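Local coordinates for protein beta-1,4-mannanase (Cellulomonas fimi, PDB 2BVY) that probably cleaves internal beta-1,4-mannosidic links of mannans, here as a family 26 glycoside hydrolase barrel joined to an immunoglobulin-like domain, at residues R394-G399 with G425-T430; G191-L196 with L231-G236; H36-S41 with A323-G328. One frame throughout, in Å; residues are numbered along the deposited sequence.

Interaction 1. Residues R394-G399 with G425-T430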
loop_
_atom_site.group_PDB
_atom_site.type_symbol
_atom_site.label_atom_id
_atom_site.label_comp_id
_atom_site.label_asym_id
_atom_site.label_seq_id
_atom_site.Cartn_x
_atom_site.Cartn_y
_atom_site.Cartn_z
ATOM N N ARG A 394 16.684 -10.237 -15.802
ATOM C CA ARG A 394 16.784 -8.797 -15.590
ATOM C C ARG A 394 17.123 -8.480 -14.151
ATOM O O ARG A 394 16.515 -8.999 -13.218
ATOM C CB ARG A 394 15.506 -8.062 -16.011
ATOM C CG ARG A 394 14.302 -8.935 -16.174
ATOM C CD ARG A 394 13.272 -8.289 -17.085
ATOM N NE ARG A 394 12.577 -9.320 -17.846
ATOM C CZ ARG A 394 11.892 -9.096 -18.958
ATOM N NH1 ARG A 394 11.803 -7.869 -19.443
ATOM N NH2 ARG A 394 11.323 -10.105 -19.598
ATOM N N VAL A 395 18.123 -7.625 -13.991
ATOM C CA VAL A 395 18.600 -7.219 -12.688
ATOM C C VAL A 395 18.431 -5.725 -12.499
ATOM O O VAL A 395 18.703 -4.933 -13.406
ATOM C CB VAL A 395 20.084 -7.574 -12.524
ATOM C CG1 VAL A 395 20.588 -7.102 -11.167
ATOM C CG2 VAL A 395 20.271 -9.076 -12.679
ATOM N N ARG A 396 17.968 -5.346 -11.315
ATOM C CA ARG A 396 17.778 -3.941 -11.004
ATOM C C ARG A 396 18.857 -3.510 -10.032
ATOM O O ARG A 396 19.112 -4.186 -9.034
ATOM C CB ARG A 396 16.406 -3.707 -10.369
ATOM C CG ARG A 396 15.746 -2.393 -10.770
ATOM C CD ARG A 396 16.445 -1.159 -10.219
ATOM N NE ARG A 396 16.486 -0.100 -11.221
ATOM C CZ ARG A 396 16.554 1.200 -10.951
ATOM N NH1 ARG A 396 16.585 1.630 -9.699
ATOM N NH2 ARG A 396 16.605 2.077 -11.941
ATOM N N VAL A 397 19.506 -2.396 -10.343
ATOM C CA VAL A 397 20.534 -1.849 -9.470
ATOM C C VAL A 397 20.197 -0.373 -9.324
ATOM O O VAL A 397 20.255 0.377 -10.295
ATOM C CB VAL A 397 21.952 -1.980 -10.067
ATOM C CG1 VAL A 397 22.977 -1.554 -9.027
ATOM C CG2 VAL A 397 22.217 -3.413 -10.505
ATOM N N GLY A 398 19.826 0.035 -8.114
ATOM C CA GLY A 398 19.476 1.423 -7.885
ATOM C C GLY A 398 20.227 2.072 -6.737
ATOM O O GLY A 398 20.840 1.394 -5.910
ATOM N N GLY A 399 20.176 3.401 -6.696
ATOM C CA GLY A 399 20.846 4.144 -5.647
ATOM C C GLY A 399 22.341 4.278 -5.851
ATOM O O GLY A 399 23.042 4.779 -4.973
ATOM N N GLY A 425 18.757 0.764 -20.794
ATOM C CA GLY A 425 18.556 2.190 -20.954
ATOM C C GLY A 425 17.316 2.770 -20.292
ATOM O O GLY A 425 16.909 3.878 -20.631
ATOM N N ALA A 426 16.522 2.146 -19.325
ATOM C CA ALA A 426 15.565 2.767 -18.412
ATOM C C ALA A 426 15.518 2.156 -17.017
ATOM O O ALA A 426 15.416 2.883 -16.026
ATOM C CB ALA A 426 14.174 2.742 -19.025
ATOM N N LEU A 427 15.521 0.833 -16.976
ATOM C CA LEU A 427 15.318 0.191 -15.689
ATOM C C LEU A 427 16.240 -0.984 -15.349
ATOM O O LEU A 427 16.920 -0.954 -14.324
ATOM C CB LEU A 427 13.861 -0.275 -15.595
ATOM C CG LEU A 427 13.202 -0.390 -14.209
ATOM C CD1 LEU A 427 11.793 -0.927 -14.387
ATOM C CD2 LEU A 427 13.993 -1.312 -13.282
ATOM N N TRP A 428 16.262 -2.016 -16.188
ATOM C CA TRP A 428 17.069 -3.199 -15.892
ATOM C C TRP A 428 18.337 -3.443 -16.709
ATOM O O TRP A 428 18.565 -2.847 -17.760
ATOM C CB TRP A 428 16.218 -4.460 -16.042
ATOM C CG TRP A 428 14.943 -4.491 -15.276
ATOM C CD1 TRP A 428 14.797 -4.505 -13.919
ATOM C CD2 TRP A 428 13.625 -4.588 -15.827
ATOM N NE1 TRP A 428 13.466 -4.614 -13.590
ATOM C CE2 TRP A 428 12.724 -4.665 -14.741
ATOM C CE3 TRP A 428 13.117 -4.621 -17.135
ATOM C CZ2 TRP A 428 11.337 -4.772 -14.921
ATOM C CZ3 TRP A 428 11.734 -4.728 -17.317
ATOM C CH2 TRP A 428 10.862 -4.802 -16.211
ATOM N N TRP A 429 19.152 -4.354 -16.188
ATOM C CA TRP A 429 20.363 -4.812 -16.848
ATOM C C TRP A 429 19.887 -6.201 -17.249
ATOM O O TRP A 429 19.508 -6.992 -16.389
ATOM C CB TRP A 429 21.533 -4.927 -15.868
ATOM C CG TRP A 429 22.226 -3.636 -15.612
ATOM C CD1 TRP A 429 21.785 -2.603 -14.838
ATOM C CD2 TRP A 429 23.489 -3.225 -16.149
ATOM N NE1 TRP A 429 22.695 -1.574 -14.856
ATOM C CE2 TRP A 429 23.751 -1.929 -15.654
ATOM C CE3 TRP A 429 24.426 -3.827 -17.002
ATOM C CZ2 TRP A 429 24.914 -1.221 -15.984
ATOM C CZ3 TRP A 429 25.585 -3.124 -17.329
ATOM C CH2 TRP A 429 25.816 -1.834 -16.820
ATOM N N THR A 430 19.884 -6.498 -18.543
ATOM C CA THR A 430 19.385 -7.791 -18.993
ATOM C C THR A 430 20.311 -8.596 -19.892
ATOM O O THR A 430 21.375 -8.139 -20.304
ATOM C CB THR A 430 18.067 -7.620 -19.759
ATOM O OG1 THR A 430 18.350 -7.139 -21.081
ATOM C CG2 THR A 430 17.163 -6.616 -19.049
HETATM O O HOH W 1 19.324 -1.232 -12.954
#
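The carbonyl oxygen of Leu-427 is held by two donors: the side-chain NE of Arg-396 on the facing strand, at 3.2 Å, and a water at 2.8 Å that also accepts the backbone N-H of Val-397. The setting is the immunoglobulin-like domain, a beta-sandwich in which strand 391-398 pairs antiparallel with strand 429-433, and the two-fold grip lies on the residues preceding the Val-395/Trp-429 pair. The guanidinium of Arg-396 meets the oxygen edge-on, in its own plane, with a nearly straight bond (167°), but arrives tilted from the carbonyl plane of Leu-427. Bends at chi2 and chi3 bring the guanidinium round to this oxygen, and the chain passes across the Leu-427 side chain at about a right angle.

Val-395 and Trp-429 form the hydrogen-bonded pair, Val-395 N to Trp-429 O at 2.8 Å and Trp-429 N to Val-395 O at 2.9 Å. Their side chains point to the same face of the sheet and touch Val-405 and Leu-421; Val-395 is buried, Trp-429 only partly. The other face is aromatic and cationic. With CG anti to the carbonyl carbon (chi1 -53°), Trp-428 lays its ring against the Arg-394 chain and receives CD over one face of its six-membered ring, a CH-pi contact 3.9 Å from the centroid; Leu-427 CD1 lies against the opposite face. Arg-394 NE turns to Ser-379 for its hydrogen bond. Leu-427 also touches Phe-199 and Val-207 of helix 190-207, so this side of the sheet packs on the catalytic barrel. In the non-hydrogen-bonded pair beside them, Thr-430 turns its methyl CG2 to Arg-394 CB at 3.8 Å.

Interaction 2. Residues G191-L196 with L231-G236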
loop_
_atom_site.group_PDB
_atom_site.type_symbol
_atom_site.label_atom_id
_atom_site.label_comp_id
_atom_site.label_asym_id
_atom_site.label_seq_id
_atom_site.Cartn_x
_atom_site.Cartn_y
_atom_site.Cartn_z
ATOM N N GLY A 191 9.080 -14.509 -3.141
ATOM C CA GLY A 191 9.979 -13.793 -4.028
ATOM C C GLY A 191 9.265 -13.152 -5.208
ATOM O O GLY A 191 9.584 -12.023 -5.600
ATOM N N GLU A 192 8.306 -13.864 -5.787
ATOM C CA GLU A 192 7.563 -13.324 -6.914
ATOM C C GLU A 192 6.764 -12.090 -6.452
ATOM O O GLU A 192 6.690 -11.082 -7.163
ATOM C CB GLU A 192 6.645 -14.409 -7.510
ATOM C CG GLU A 192 7.433 -15.547 -8.183
ATOM C CD GLU A 192 6.553 -16.652 -8.764
ATOM O OE1 GLU A 192 5.723 -17.209 -8.016
ATOM O OE2 GLU A 192 6.695 -16.973 -9.968
ATOM N N TYR A 193 6.193 -12.161 -5.253
ATOM C CA TYR A 193 5.438 -11.035 -4.721
ATOM C C TYR A 193 6.365 -9.831 -4.553
ATOM O O TYR A 193 6.018 -8.705 -4.916
ATOM C CB TYR A 193 4.830 -11.373 -3.355
ATOM C CG TYR A 193 4.167 -10.175 -2.714
ATOM C CD1 TYR A 193 2.886 -9.773 -3.103
ATOM C CD2 TYR A 193 4.859 -9.379 -1.796
ATOM C CE1 TYR A 193 2.314 -8.608 -2.607
ATOM C CE2 TYR A 193 4.298 -8.206 -1.294
ATOM C CZ TYR A 193 3.030 -7.825 -1.703
ATOM O OH TYR A 193 2.484 -6.654 -1.233
ATOM N N GLN A 194 7.544 -10.075 -3.990
ATOM C CA GLN A 194 8.511 -9.011 -3.766
ATOM C C GLN A 194 8.906 -8.319 -5.061
ATOM O O GLN A 194 9.058 -7.095 -5.096
ATOM C CB GLN A 194 9.756 -9.566 -3.071
ATOM C CG GLN A 194 9.526 -9.943 -1.609
ATOM C CD GLN A 194 10.648 -10.797 -1.060
ATOM O OE1 GLN A 194 11.123 -11.697 -1.738
ATOM N NE2 GLN A 194 11.063 -10.532 0.172
ATOM N N GLU A 195 9.084 -9.087 -6.132
ATOM C CA GLU A 195 9.462 -8.458 -7.386
ATOM C C GLU A 195 8.306 -7.634 -7.931
ATOM O O GLU A 195 8.517 -6.562 -8.508
ATOM C CB GLU A 195 9.938 -9.500 -8.402
ATOM C CG GLU A 195 11.272 -10.180 -8.015
ATOM C CD GLU A 195 12.352 -9.198 -7.541
ATOM O OE1 GLU A 195 12.488 -8.115 -8.142
ATOM O OE2 GLU A 195 13.081 -9.513 -6.575
ATOM N N LEU A 196 7.080 -8.112 -7.740
ATOM C CA LEU A 196 5.920 -7.349 -8.204
ATOM C C LEU A 196 5.881 -6.002 -7.481
ATOM O O LEU A 196 5.755 -4.947 -8.106
ATOM C CB LEU A 196 4.621 -8.105 -7.926
ATOM C CG LEU A 196 3.319 -7.371 -8.265
ATOM C CD1 LEU A 196 3.338 -6.926 -9.723
ATOM C CD2 LEU A 196 2.127 -8.292 -8.000
ATOM N N LEU A 231 7.174 -10.657 8.037
ATOM C CA LEU A 231 8.159 -10.179 7.072
ATOM C C LEU A 231 8.540 -11.134 5.943
ATOM O O LEU A 231 9.399 -10.794 5.122
ATOM C CB LEU A 231 9.438 -9.749 7.801
ATOM C CG LEU A 231 9.271 -8.607 8.804
ATOM C CD1 LEU A 231 10.596 -8.375 9.542
ATOM C CD2 LEU A 231 8.814 -7.339 8.069
ATOM N N ARG A 232 7.921 -12.309 5.885
ATOM C CA ARG A 232 8.257 -13.269 4.832
ATOM C C ARG A 232 8.062 -12.699 3.432
ATOM O O ARG A 232 8.760 -13.064 2.487
ATOM C CB ARG A 232 7.419 -14.542 4.977
ATOM C CG ARG A 232 7.433 -15.446 3.749
ATOM C CD ARG A 232 7.081 -16.864 4.129
ATOM N NE ARG A 232 5.941 -16.899 5.041
ATOM C CZ ARG A 232 5.545 -17.981 5.707
ATOM N NH1 ARG A 232 6.199 -19.124 5.563
ATOM N NH2 ARG A 232 4.498 -17.922 6.519
ATOM N N THR A 233 7.127 -11.770 3.321
ATOM C CA THR A 233 6.792 -11.161 2.049
ATOM C C THR A 233 7.301 -9.714 1.928
ATOM O O THR A 233 7.129 -9.062 0.904
ATOM C CB THR A 233 5.256 -11.244 1.893
ATOM O OG1 THR A 233 4.936 -11.924 0.679
ATOM C CG2 THR A 233 4.623 -9.881 1.954
ATOM N N TYR A 234 7.941 -9.230 2.982
ATOM C CA TYR A 234 8.472 -7.871 3.034
ATOM C C TYR A 234 9.310 -7.461 1.822
ATOM O O TYR A 234 10.331 -8.075 1.520
ATOM C CB TYR A 234 9.298 -7.709 4.314
ATOM C CG TYR A 234 9.854 -6.327 4.529
ATOM C CD1 TYR A 234 9.024 -5.208 4.479
ATOM C CD2 TYR A 234 11.206 -6.137 4.817
ATOM C CE1 TYR A 234 9.523 -3.938 4.711
ATOM C CE2 TYR A 234 11.721 -4.871 5.053
ATOM C CZ TYR A 234 10.874 -3.776 5.000
ATOM O OH TYR A 234 11.364 -2.523 5.244
ATOM N N PRO A 235 8.894 -6.395 1.119
ATOM C CA PRO A 235 9.600 -5.892 -0.065
ATOM C C PRO A 235 11.029 -5.399 0.183
ATOM O O PRO A 235 11.869 -5.476 -0.717
ATOM C CB PRO A 235 8.687 -4.771 -0.557
ATOM C CG PRO A 235 7.339 -5.247 -0.151
ATOM C CD PRO A 235 7.596 -5.721 1.263
ATOM N N GLY A 236 11.300 -4.882 1.383
ATOM C CA GLY A 236 12.640 -4.392 1.695
ATOM C C GLY A 236 12.659 -2.934 2.136
ATOM O O GLY A 236 11.807 -2.140 1.715
#
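One hydrogen bond joins the helix to the loop, from Gln-194 NE2 to the backbone oxygen of Tyr-234, 2.9 Å long and fairly straight at 162°. The oxygen lies close to the plane of the Gln-194 amide, whereas the donor stands above the carbonyl plane of Tyr-234. Gln-194 has CG anti to its carbonyl carbon (chi1 -72°) and runs extended beyond it, a course that carries the amide out to the loop and leaves CG 3.6 Å from Thr-233 O.

That same Thr-233 oxygen approaches the Tyr-193 ring at its edge, 3.5 Å from CD2. Both segments belong to the (beta/alpha)8 barrel of clan GH-A: 191-196 is near the start of helix 190-207, and 231-236 is in the loop leading to strand 242-249. Tyr-193 OH bonds to the backbone oxygen of Trp-173, and its side chain is about 8 Å from that of Glu-175, the predicted proton donor.

The remaining contacts are van der Waals ones. Thr-233 crosses Tyr-193 at about a right angle, OG1 3.6 Å from CD2 and methyl CG2 3.7 Å from CE2. Pro-235 CG comes obliquely to the same ring, 4.4 Å from CE2, while its own ring also touches Trp-217 and Tyr-197.

Interaction 3. Residues H36-S41 with A323-G328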
loop_
_atom_site.group_PDB
_atom_site.type_symbol
_atom_site.label_atom_id
_atom_site.label_comp_id
_atom_site.label_asym_id
_atom_site.label_seq_id
_atom_site.Cartn_x
_atom_site.Cartn_y
_atom_site.Cartn_z
ATOM N N HIS A 36 -11.154 6.844 6.619
ATOM C CA HIS A 36 -12.348 6.193 6.093
ATOM C C HIS A 36 -12.271 6.140 4.570
ATOM O O HIS A 36 -11.972 7.141 3.924
ATOM C CB HIS A 36 -13.598 6.977 6.515
ATOM C CG HIS A 36 -14.886 6.333 6.104
ATOM N ND1 HIS A 36 -15.990 7.061 5.718
ATOM C CD2 HIS A 36 -15.260 5.029 6.056
ATOM C CE1 HIS A 36 -16.988 6.235 5.449
ATOM N NE2 HIS A 36 -16.571 4.996 5.648
ATOM N N GLN A 37 -12.545 4.968 4.006
ATOM C CA GLN A 37 -12.510 4.764 2.557
ATOM C C GLN A 37 -13.716 5.410 1.857
ATOM O O GLN A 37 -14.851 5.292 2.328
ATOM C CB GLN A 37 -12.495 3.262 2.260
ATOM C CG GLN A 37 -12.360 2.899 0.788
ATOM C CD GLN A 37 -10.939 3.030 0.275
ATOM O OE1 GLN A 37 -10.668 2.793 -0.907
ATOM N NE2 GLN A 37 -10.022 3.399 1.155
ATOM N N HIS A 38 -13.467 6.089 0.737
ATOM C CA HIS A 38 -14.537 6.724 -0.037
ATOM C C HIS A 38 -15.438 7.573 0.856
ATOM O O HIS A 38 -16.658 7.634 0.650
ATOM C CB HIS A 38 -15.393 5.649 -0.705
ATOM C CG HIS A 38 -14.743 4.996 -1.883
ATOM N ND1 HIS A 38 -14.465 5.675 -3.049
ATOM C CD2 HIS A 38 -14.349 3.718 -2.089
ATOM C CE1 HIS A 38 -13.928 4.843 -3.924
ATOM N NE2 HIS A 38 -13.846 3.648 -3.366
ATOM N N THR A 39 -14.841 8.235 1.835
ATOM C CA THR A 39 -15.619 9.016 2.781
ATOM C C THR A 39 -16.490 10.109 2.146
ATOM O O THR A 39 -17.572 10.415 2.659
ATOM C CB THR A 39 -14.690 9.587 3.906
ATOM O OG1 THR A 39 -15.456 9.779 5.102
ATOM C CG2 THR A 39 -14.043 10.898 3.488
ATOM N N THR A 40 -16.055 10.679 1.023
ATOM C CA THR A 40 -16.854 11.714 0.370
ATOM C C THR A 40 -17.453 11.263 -0.957
ATOM O O THR A 40 -18.020 12.073 -1.690
ATOM C CB THR A 40 -16.044 13.014 0.113
ATOM O OG1 THR A 40 -14.932 12.730 -0.747
ATOM C CG2 THR A 40 -15.539 13.607 1.431
ATOM N N SER A 41 -17.336 9.978 -1.270
ATOM C CA SER A 41 -17.890 9.478 -2.526
ATOM C C SER A 41 -19.021 8.467 -2.324
ATOM O O SER A 41 -19.849 8.265 -3.216
ATOM C CB SER A 41 -16.781 8.868 -3.388
ATOM O OG SER A 41 -16.103 7.841 -2.703
ATOM N N ALA A 323 -15.348 1.497 3.382
ATOM C CA ALA A 323 -16.413 2.313 2.801
ATOM C C ALA A 323 -17.854 2.056 3.212
ATOM O O ALA A 323 -18.232 0.954 3.628
ATOM C CB ALA A 323 -16.309 2.268 1.273
ATOM N N ASN A 324 -18.654 3.109 3.073
ATOM C CA ASN A 324 -20.073 3.072 3.383
ATOM C C ASN A 324 -20.848 2.947 2.061
ATOM O O ASN A 324 -21.528 3.881 1.617
ATOM C CB ASN A 324 -20.468 4.348 4.140
ATOM C CG ASN A 324 -20.291 4.212 5.646
ATOM O OD1 ASN A 324 -19.433 3.462 6.123
ATOM N ND2 ASN A 324 -21.102 4.947 6.406
ATOM N N PHE A 325 -20.731 1.774 1.439
ATOM C CA PHE A 325 -21.384 1.502 0.160
ATOM C C PHE A 325 -22.907 1.561 0.197
ATOM O O PHE A 325 -23.520 2.382 -0.487
ATOM C CB PHE A 325 -20.943 0.137 -0.370
ATOM C CG PHE A 325 -19.468 0.041 -0.642
ATOM C CD1 PHE A 325 -18.841 0.962 -1.475
ATOM C CD2 PHE A 325 -18.707 -0.982 -0.076
ATOM C CE1 PHE A 325 -17.476 0.866 -1.743
ATOM C CE2 PHE A 325 -17.337 -1.088 -0.337
ATOM C CZ PHE A 325 -16.722 -0.164 -1.172
ATOM N N ASP A 326 -23.517 0.684 0.982
ATOM C CA ASP A 326 -24.968 0.642 1.081
ATOM C C ASP A 326 -25.387 0.192 2.461
ATOM O O ASP A 326 -24.541 -0.084 3.312
ATOM C CB ASP A 326 -25.551 -0.310 0.029
ATOM C CG ASP A 326 -24.828 -1.647 -0.015
ATOM O OD1 ASP A 326 -24.722 -2.312 1.040
ATOM O OD2 ASP A 326 -24.363 -2.038 -1.107
ATOM N N ALA A 327 -26.697 0.120 2.666
ATOM C CA ALA A 327 -27.272 -0.283 3.942
ATOM C C ALA A 327 -26.773 -1.647 4.405
ATOM O O ALA A 327 -26.547 -1.862 5.592
ATOM C CB ALA A 327 -28.797 -0.295 3.840
ATOM N N GLY A 328 -26.610 -2.574 3.468
ATOM C CA GLY A 328 -26.145 -3.898 3.830
ATOM C C GLY A 328 -24.661 -3.953 4.147
ATOM O O GLY A 328 -24.234 -4.728 5.008
HETATM O O HOH W 2 -17.632 5.702 2.365
#
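A side-chain hydrogen bond runs from His-36 NE2 to Asn-324 OD1, 3.3 Å long and bent to 135°. Ring and amide planes stand 80° apart, and the imidazole nitrogen lies well above the carbonyl plane of the amide rather than on a lone pair. Stronger partners hold that amide: OD1 takes the N-H of Val-332, and ND2 reaches Asp-55. With CG anti to the backbone N (chi1 -176°), the imidazole of His-36 also sets ND1 2.8 Å from Thr-39 OG1, an edge-on bond inside the type II turn of residues 36 to 39. A leucine in place of His-36 would probably leave Thr-39 OG1 without its ring nitrogen partner and Asn-324 OD1 without its side-chain donor, though still bound to Val-332 N, so that the turn is less firmly pinned.

Backbone polar atoms meet through a water, which accepts the N-H of Asn-324 at 2.9 Å and lies 2.8 Å from Gln-37 O, to which it can donate. That oxygen also receives a CA-H...O contact from Ala-323 CA at 3.4 Å. Here the first and last strands of the (beta/alpha)8 barrel, 32-37 and 318-321, run side by side, and both segments extend from their C-terminal ends, the active-site end in clan GH-A. Gln-37, bonded through NE2 to Glu-320, has its side chain about 7 Å from that of the predicted nucleophile Glu-282.

Apolar packing centres on the Ala-323 methyl. Its CB sits 4.0 Å from His-38 CB, at the edge of the imidazole, and lies over one face of the Phe-325 ring, near its rim. Phe-325 CE1 in turn approaches His-38 CD2 obliquely at 4.2 Å, and Phe-42 meets both rings edge-to-face.

Overall arrangement
Interactions 2 and 3 belong to the family 26 barrel, on opposite sides of the chain's centre with their own centres 31 Å apart. Interaction 3 joins the loops after the first and last barrel strands and so spans most of the catalytic domain in sequence; interaction 2, nested within that span, ties helix 190-207 to the approach to strand 242-249. Interaction 1 follows in the immunoglobulin-like domain. Its centre is 18 Å from that of interaction 2, with nearest atoms about 6 Å apart, and 41 Å from that of interaction 3. Helix 190-207 links the neighbours: it supplies one segment of interaction 2 and also touches interaction 1 across the domain boundary.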